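Local coordinates for protein exodeoxyribonuclease III (Archaeoglobus fulgidus, PDB 2VOA) that probably acts as a metal-dependent AP endonuclease of DNA repair, binding double-stranded DNA and cutting its backbone at abasic sites, at residues 197-209 with 235-249. The protein carries 1 engineered substitution. Sequence-based numbering, arbitrary orientation.
Sequences IYTFYDYRVKGAI and ADIKPRLAEKPSDHL. With nucleotides of chain C; nucleotides of chain D.
Tyr203 lays its ring over Asp247, whose CB sits 3.6 Å from the ring centroid in a CH-pi contact, the carboxylate stacked nearly parallel (16°); the sugar of DC2 of chain C covers the opposite face. Tyr203 OH is hydrogen-bonded to Pro245 O at 2.7 Å, on a lone pair in the carbonyl plane, and Asn10 also bonds it. Replacing Tyr203 by an alanine would probably open a gap between Asp247 and the DNA sugar and deprive Pro245 O of this bond. A water joins Tyr203 N to Asp247 OD2. Asp247 O is gripped from opposite faces of its plane, by Tyr201 N (3.1 Å) and Arg240 NE. With chi2 turned to 64°, the bent Arg240 chain also brings NH2 to Tyr201 O at 2.8 Å, Ile209 CD1 lying over one guanidinium face. Leu249 N donates to Thr199 O, completing the single beta bridge of Phe200 with His248. Phe200, its CG anti to the backbone N (chi1 170°), puts CD1 over one face of the imidazole, 3.4 Å from His248 NE2, while Asp218 binds His248 ND1. Asp247 and His248, probable metal-site residues, thus pack against a DNA-contacting loop in the active site of an ExoIII-like AP endonuclease.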
loop_
_atom_site.group_PDB
_atom_site.type_symbol
_atom_site.label_atom_id
_atom_site.label_comp_id
_atom_site.label_asym_id
_atom_site.label_seq_id
_atom_site.Cartn_x
_atom_site.Cartn_y
_atom_site.Cartn_z
ATOM N N ILE A 197 -26.504 10.174 -10.545
ATOM C CA ILE A 197 -26.010 9.217 -9.553
ATOM C C ILE A 197 -24.919 8.424 -10.249
ATOM O O ILE A 197 -25.176 7.811 -11.283
ATOM C CB ILE A 197 -27.100 8.257 -9.088
ATOM C CG1 ILE A 197 -28.236 9.026 -8.398
ATOM C CG2 ILE A 197 -26.493 7.170 -8.128
ATOM C CD1 ILE A 197 -29.405 8.180 -7.974
ATOM N N TYR A 198 -23.707 8.441 -9.681
ATOM C CA TYR A 198 -22.562 7.809 -10.346
ATOM C C TYR A 198 -22.007 6.702 -9.462
ATOM O O TYR A 198 -22.011 6.822 -8.236
ATOM C CB TYR A 198 -21.472 8.823 -10.699
ATOM C CG TYR A 198 -21.984 9.929 -11.580
ATOM C CD1 TYR A 198 -21.818 11.253 -11.202
ATOM C CD2 TYR A 198 -22.672 9.648 -12.772
ATOM C CE1 TYR A 198 -22.277 12.304 -11.992
ATOM C CE2 TYR A 198 -23.137 10.699 -13.583
ATOM C CZ TYR A 198 -22.965 12.014 -13.167
ATOM O OH TYR A 198 -23.425 13.055 -13.955
ATOM N N THR A 199 -21.606 5.609 -10.098
ATOM C CA THR A 199 -21.052 4.451 -9.406
ATOM C C THR A 199 -19.536 4.325 -9.660
ATOM O O THR A 199 -18.912 3.360 -9.231
ATOM C CB THR A 199 -21.773 3.139 -9.819
ATOM O OG1 THR A 199 -21.780 3.005 -11.252
ATOM C CG2 THR A 199 -23.212 3.114 -9.269
ATOM N N PHE A 200 -18.986 5.280 -10.416
ATOM C CA PHE A 200 -17.575 5.272 -10.801
ATOM C C PHE A 200 -17.032 6.686 -10.938
ATOM O O PHE A 200 -17.643 7.535 -11.584
ATOM C CB PHE A 200 -17.385 4.524 -12.117
ATOM C CG PHE A 200 -16.009 4.682 -12.703
ATOM C CD1 PHE A 200 -14.919 4.045 -12.120
ATOM C CD2 PHE A 200 -15.809 5.470 -13.829
ATOM C CE1 PHE A 200 -13.617 4.189 -12.667
ATOM C CE2 PHE A 200 -14.521 5.614 -14.389
ATOM C CZ PHE A 200 -13.419 4.963 -13.783
ATOM N N TYR A 201 -15.872 6.932 -10.328
ATOM C CA TYR A 201 -15.132 8.176 -10.519
ATOM C C TYR A 201 -13.694 7.761 -10.788
ATOM O O TYR A 201 -13.093 7.049 -9.973
ATOM C CB TYR A 201 -15.170 9.056 -9.264
ATOM C CG TYR A 201 -16.540 9.580 -8.924
ATOM C CD1 TYR A 201 -17.372 8.875 -8.062
ATOM C CD2 TYR A 201 -16.989 10.810 -9.428
ATOM C CE1 TYR A 201 -18.637 9.357 -7.720
ATOM C CE2 TYR A 201 -18.246 11.294 -9.093
ATOM C CZ TYR A 201 -19.057 10.566 -8.248
ATOM O OH TYR A 201 -20.298 11.049 -7.894
ATOM N N ASP A 202 -13.155 8.182 -11.927
ATOM C CA ASP A 202 -11.801 7.791 -12.339
ATOM C C ASP A 202 -10.774 8.331 -11.359
ATOM O O ASP A 202 -10.812 9.511 -11.033
ATOM C CB ASP A 202 -11.538 8.296 -13.765
ATOM C CG ASP A 202 -10.291 7.712 -14.383
ATOM O OD1 ASP A 202 -9.225 7.756 -13.751
ATOM O OD2 ASP A 202 -10.364 7.258 -15.555
ATOM N N TYR A 203 -9.863 7.476 -10.888
ATOM C CA TYR A 203 -8.818 7.906 -9.951
ATOM C C TYR A 203 -7.998 9.089 -10.492
ATOM O O TYR A 203 -7.473 9.923 -9.730
ATOM C CB TYR A 203 -7.823 6.784 -9.722
ATOM C CG TYR A 203 -8.257 5.590 -8.894
ATOM C CD1 TYR A 203 -8.028 4.292 -9.364
ATOM C CD2 TYR A 203 -8.819 5.743 -7.626
ATOM C CE1 TYR A 203 -8.351 3.172 -8.595
ATOM C CE2 TYR A 203 -9.165 4.618 -6.845
ATOM C CZ TYR A 203 -8.908 3.346 -7.329
ATOM O OH TYR A 203 -9.216 2.239 -6.570
ATOM N N ARG A 204 -7.865 9.128 -11.814
ATOM C CA ARG A 204 -6.966 10.060 -12.481
ATOM C C ARG A 204 -7.528 11.472 -12.582
ATOM O O ARG A 204 -6.802 12.420 -12.873
ATOM C CB ARG A 204 -6.653 9.548 -13.881
ATOM C CG ARG A 204 -5.710 8.380 -13.908
ATOM C CD ARG A 204 -5.687 7.726 -15.276
ATOM N NE ARG A 204 -6.931 7.034 -15.580
ATOM C CZ ARG A 204 -7.113 6.266 -16.649
ATOM N NH1 ARG A 204 -6.114 6.088 -17.524
ATOM N NH2 ARG A 204 -8.281 5.681 -16.844
ATOM N N VAL A 205 -8.830 11.588 -12.361
ATOM C CA VAL A 205 -9.550 12.851 -12.521
ATOM C C VAL A 205 -9.514 13.639 -11.210
ATOM O O VAL A 205 -10.130 13.247 -10.219
ATOM C CB VAL A 205 -11.010 12.602 -13.021
ATOM C CG1 VAL A 205 -11.817 13.907 -13.067
ATOM C CG2 VAL A 205 -10.993 11.943 -14.402
ATOM N N LYS A 206 -8.774 14.745 -11.211
ATOM C CA LYS A 206 -8.588 15.544 -9.997
ATOM C C LYS A 206 -9.909 16.134 -9.502
ATOM O O LYS A 206 -10.655 16.719 -10.277
ATOM C CB LYS A 206 -7.524 16.630 -10.216
ATOM C CG LYS A 206 -6.807 17.044 -8.939
ATOM C CD LYS A 206 -6.460 15.833 -8.071
ATOM C CE LYS A 206 -6.035 16.251 -6.664
ATOM N NZ LYS A 206 -6.351 15.190 -5.648
ATOM N N GLY A 207 -10.220 15.919 -8.227
ATOM C CA GLY A 207 -11.487 16.368 -7.642
ATOM C C GLY A 207 -12.739 15.802 -8.307
ATOM O O GLY A 207 -13.798 16.410 -8.249
ATOM N N ALA A 208 -12.621 14.635 -8.938
ATOM C CA ALA A 208 -13.764 14.032 -9.658
ATOM C C ALA A 208 -15.100 14.068 -8.908
ATOM O O ALA A 208 -16.127 14.411 -9.497
ATOM C CB ALA A 208 -13.444 12.605 -10.063
ATOM N N ILE A 209 -15.096 13.669 -7.633
ATOM C CA ILE A 209 -16.331 13.545 -6.856
ATOM C C ILE A 209 -16.960 14.931 -6.680
ATOM O O ILE A 209 -18.133 15.157 -7.018
ATOM C CB ILE A 209 -16.088 12.855 -5.480
ATOM C CG1 ILE A 209 -15.546 11.423 -5.659
ATOM C CG2 ILE A 209 -17.362 12.869 -4.619
ATOM C CD1 ILE A 209 -15.022 10.766 -4.374
ATOM N N ALA A 235 -26.609 4.427 -4.623
ATOM C CA ALA A 235 -25.164 4.239 -4.644
ATOM C C ALA A 235 -24.605 4.753 -3.334
ATOM O O ALA A 235 -24.969 5.840 -2.883
ATOM C CB ALA A 235 -24.515 4.963 -5.851
ATOM N N ASP A 236 -23.732 3.977 -2.716
ATOM C CA ASP A 236 -23.136 4.369 -1.427
ATOM C C ASP A 236 -21.793 5.080 -1.601
ATOM O O ASP A 236 -20.786 4.450 -1.910
ATOM C CB ASP A 236 -22.998 3.131 -0.532
ATOM C CG ASP A 236 -22.564 3.461 0.895
ATOM O OD1 ASP A 236 -22.466 2.495 1.694
ATOM O OD2 ASP A 236 -22.333 4.659 1.225
ATOM N N ILE A 237 -21.791 6.404 -1.413
ATOM C CA ILE A 237 -20.581 7.219 -1.588
ATOM C C ILE A 237 -19.532 7.021 -0.468
ATOM O O ILE A 237 -18.334 7.302 -0.653
ATOM C CB ILE A 237 -20.941 8.739 -1.760
ATOM C CG1 ILE A 237 -19.746 9.572 -2.278
ATOM C CG2 ILE A 237 -21.480 9.322 -0.466
ATOM C CD1 ILE A 237 -19.250 9.178 -3.638
ATOM N N LYS A 238 -19.973 6.552 0.702
ATOM C CA LYS A 238 -19.075 6.478 1.867
ATOM C C LYS A 238 -17.765 5.680 1.632
ATOM O O LYS A 238 -16.674 6.209 1.910
ATOM C CB LYS A 238 -19.820 6.002 3.124
ATOM C CG LYS A 238 -20.850 6.995 3.618
ATOM C CD LYS A 238 -21.514 6.510 4.898
ATOM C CE LYS A 238 -22.715 7.388 5.242
ATOM N NZ LYS A 238 -23.853 6.555 5.761
ATOM N N PRO A 239 -17.863 4.433 1.119
ATOM C CA PRO A 239 -16.622 3.690 0.817
ATOM C C PRO A 239 -15.720 4.372 -0.229
ATOM O O PRO A 239 -14.498 4.164 -0.206
ATOM C CB PRO A 239 -17.106 2.324 0.305
ATOM C CG PRO A 239 -18.598 2.385 0.200
ATOM C CD PRO A 239 -19.089 3.666 0.814
ATOM N N ARG A 240 -16.313 5.185 -1.113
ATOM C CA ARG A 240 -15.543 5.931 -2.131
ATOM C C ARG A 240 -14.709 7.097 -1.554
ATOM O O ARG A 240 -13.742 7.561 -2.164
ATOM C CB ARG A 240 -16.473 6.412 -3.257
ATOM C CG ARG A 240 -15.745 7.055 -4.459
ATOM C CD ARG A 240 -14.846 6.045 -5.172
ATOM N NE ARG A 240 -14.093 6.566 -6.333
ATOM C CZ ARG A 240 -12.949 7.253 -6.239
ATOM N NH1 ARG A 240 -12.459 7.590 -5.050
ATOM N NH2 ARG A 240 -12.319 7.666 -7.329
ATOM N N LEU A 241 -15.125 7.571 -0.386
ATOM C CA LEU A 241 -14.438 8.640 0.337
ATOM C C LEU A 241 -13.457 8.113 1.382
ATOM O O LEU A 241 -12.666 8.889 1.962
ATOM C CB LEU A 241 -15.476 9.535 1.021
ATOM C CG LEU A 241 -16.574 10.167 0.157
ATOM C CD1 LEU A 241 -17.671 10.740 1.045
ATOM C CD2 LEU A 241 -15.999 11.275 -0.698
ATOM N N ALA A 242 -13.505 6.810 1.645
ATOM C CA ALA A 242 -12.626 6.219 2.651
ATOM C C ALA A 242 -11.185 6.138 2.142
ATOM O O ALA A 242 -10.924 6.374 0.946
ATOM C CB ALA A 242 -13.141 4.848 3.058
ATOM N N GLU A 243 -10.256 5.798 3.039
ATOM C CA GLU A 243 -8.841 5.668 2.661
ATOM C C GLU A 243 -8.638 4.455 1.757
ATOM O O GLU A 243 -9.266 3.414 1.966
ATOM C CB GLU A 243 -7.935 5.612 3.900
ATOM C CG GLU A 243 -7.588 6.995 4.415
ATOM C CD GLU A 243 -6.744 7.778 3.414
ATOM O OE1 GLU A 243 -7.307 8.657 2.714
ATOM O OE2 GLU A 243 -5.523 7.490 3.312
ATOM N N LYS A 244 -7.786 4.626 0.744
ATOM C CA LYS A 244 -7.522 3.613 -0.290
ATOM C C LYS A 244 -8.823 2.989 -0.819
ATOM O O LYS A 244 -9.066 1.783 -0.690
ATOM C CB LYS A 244 -6.503 2.568 0.203
ATOM C CG LYS A 244 -5.084 3.126 0.355
ATOM C CD LYS A 244 -4.161 2.083 0.961
ATOM C CE LYS A 244 -2.701 2.471 0.802
ATOM N NZ LYS A 244 -1.821 1.267 0.981
ATOM N N PRO A 245 -9.678 3.834 -1.420
ATOM C CA PRO A 245 -10.975 3.365 -1.915
ATOM C C PRO A 245 -10.866 2.661 -3.256
ATOM O O PRO A 245 -9.905 2.896 -3.994
ATOM C CB PRO A 245 -11.763 4.663 -2.091
ATOM C CG PRO A 245 -10.706 5.686 -2.454
ATOM C CD PRO A 245 -9.456 5.274 -1.684
ATOM N N SER A 246 -11.860 1.827 -3.571
ATOM C CA SER A 246 -12.070 1.406 -4.964
ATOM C C SER A 246 -12.429 2.659 -5.771
ATOM O O SER A 246 -12.909 3.635 -5.199
ATOM C CB SER A 246 -13.259 0.441 -5.072
ATOM O OG SER A 246 -13.360 -0.020 -6.416
ATOM N N ASP A 247 -12.238 2.627 -7.089
ATOM C CA ASP A 247 -12.739 3.725 -7.928
ATOM C C ASP A 247 -14.264 3.662 -8.131
ATOM O O ASP A 247 -14.882 4.678 -8.458
ATOM C CB ASP A 247 -11.975 3.864 -9.270
ATOM C CG ASP A 247 -11.733 2.534 -9.986
ATOM O OD1 ASP A 247 -12.285 1.466 -9.585
ATOM O OD2 ASP A 247 -11.010 2.570 -11.013
ATOM N N HIS A 248 -14.864 2.490 -7.910
ATOM C CA HIS A 248 -16.327 2.331 -7.963
ATOM C C HIS A 248 -16.980 2.466 -6.577
ATOM O O HIS A 248 -16.310 2.268 -5.548
ATOM C CB HIS A 248 -16.691 0.969 -8.571
ATOM C CG HIS A 248 -16.363 0.858 -10.019
ATOM N ND1 HIS A 248 -17.339 0.769 -10.996
ATOM C CD2 HIS A 248 -15.176 0.769 -10.657
ATOM C CE1 HIS A 248 -16.759 0.679 -12.177
ATOM N NE2 HIS A 248 -15.450 0.688 -12.006
ATOM N N LEU A 249 -18.288 2.761 -6.577
ATOM C CA LEU A 249 -19.142 2.755 -5.379
ATOM C C LEU A 249 -20.018 1.479 -5.373
ATOM O O LEU A 249 -20.424 1.011 -6.452
ATOM C CB LEU A 249 -20.132 3.938 -5.436
ATOM C CG LEU A 249 -19.719 5.381 -5.180
ATOM C CD1 LEU A 249 -18.793 5.908 -6.273
ATOM C CD2 LEU A 249 -20.961 6.238 -5.086
ATOM O "O5'" DG C 1 -3.553 10.893 -11.191
ATOM C "C5'" DG C 1 -2.967 10.165 -10.126
ATOM C "C4'" DG C 1 -3.996 9.236 -9.501
ATOM O "O4'" DG C 1 -4.567 8.290 -10.456
ATOM C "C3'" DG C 1 -3.443 8.353 -8.396
ATOM O "O3'" DG C 1 -4.494 8.057 -7.493
ATOM C "C2'" DG C 1 -2.986 7.093 -9.123
ATOM C "C1'" DG C 1 -4.044 6.994 -10.222
ATOM N N9 DG C 1 -3.531 6.542 -11.500
ATOM C C8 DG C 1 -2.354 6.917 -12.121
ATOM N N7 DG C 1 -2.198 6.360 -13.286
ATOM C C5 DG C 1 -3.336 5.596 -13.453
ATOM C C6 DG C 1 -3.699 4.766 -14.522
ATOM O O6 DG C 1 -3.046 4.580 -15.562
ATOM N N1 DG C 1 -4.946 4.163 -14.313
ATOM C C2 DG C 1 -5.726 4.326 -13.180
ATOM N N2 DG C 1 -6.896 3.655 -13.140
ATOM N N3 DG C 1 -5.375 5.108 -12.160
ATOM C C4 DG C 1 -4.174 5.699 -12.368
ATOM P P DC C 2 -4.247 7.401 -6.069
ATOM O OP1 DC C 2 -5.433 7.774 -5.275
ATOM O OP2 DC C 2 -2.881 7.746 -5.583
ATOM O "O5'" DC C 2 -4.214 5.836 -6.297
ATOM C "C5'" DC C 2 -5.442 5.213 -6.679
ATOM C "C4'" DC C 2 -5.189 3.824 -7.196
ATOM O "O4'" DC C 2 -4.688 3.953 -8.547
ATOM C "C3'" DC C 2 -4.177 2.991 -6.405
ATOM O "O3'" DC C 2 -4.742 1.736 -6.161
ATOM C "C2'" DC C 2 -3.021 2.814 -7.387
ATOM C "C1'" DC C 2 -3.780 2.895 -8.712
ATOM N N1 DC C 2 -2.896 3.112 -9.931
ATOM C C2 DC C 2 -3.266 2.504 -11.139
ATOM O O2 DC C 2 -4.311 1.848 -11.199
ATOM N N3 DC C 2 -2.458 2.668 -12.222
ATOM C C4 DC C 2 -1.335 3.378 -12.117
ATOM N N4 DC C 2 -0.594 3.496 -13.223
ATOM C C5 DC C 2 -0.933 4.006 -10.907
ATOM C C6 DC C 2 -1.731 3.838 -9.840
ATOM P P DC D 10 -8.670 -3.930 -19.738
ATOM O OP1 DC D 10 -9.592 -5.077 -19.503
ATOM O OP2 DC D 10 -8.447 -3.394 -21.113
ATOM O "O5'" DC D 10 -9.185 -2.731 -18.842
ATOM C "C5'" DC D 10 -9.555 -2.959 -17.496
ATOM C "C4'" DC D 10 -9.868 -1.609 -16.897
ATOM O "O4'" DC D 10 -8.654 -0.832 -16.787
ATOM C "C3'" DC D 10 -10.800 -0.749 -17.740
ATOM O "O3'" DC D 10 -11.884 -0.356 -16.940
ATOM C "C2'" DC D 10 -9.981 0.467 -18.179
ATOM C "C1'" DC D 10 -8.953 0.523 -17.052
ATOM N N1 DC D 10 -7.663 1.231 -17.326
ATOM C C2 DC D 10 -7.153 2.055 -16.305
ATOM O O2 DC D 10 -7.780 2.186 -15.242
ATOM N N3 DC D 10 -5.974 2.697 -16.509
ATOM C C4 DC D 10 -5.317 2.542 -17.657
ATOM N N4 DC D 10 -4.167 3.215 -17.784
ATOM C C5 DC D 10 -5.817 1.708 -18.718
ATOM C C6 DC D 10 -6.982 1.069 -18.507
HETATM O O HOH W 1 -9.788 4.809 -12.145
#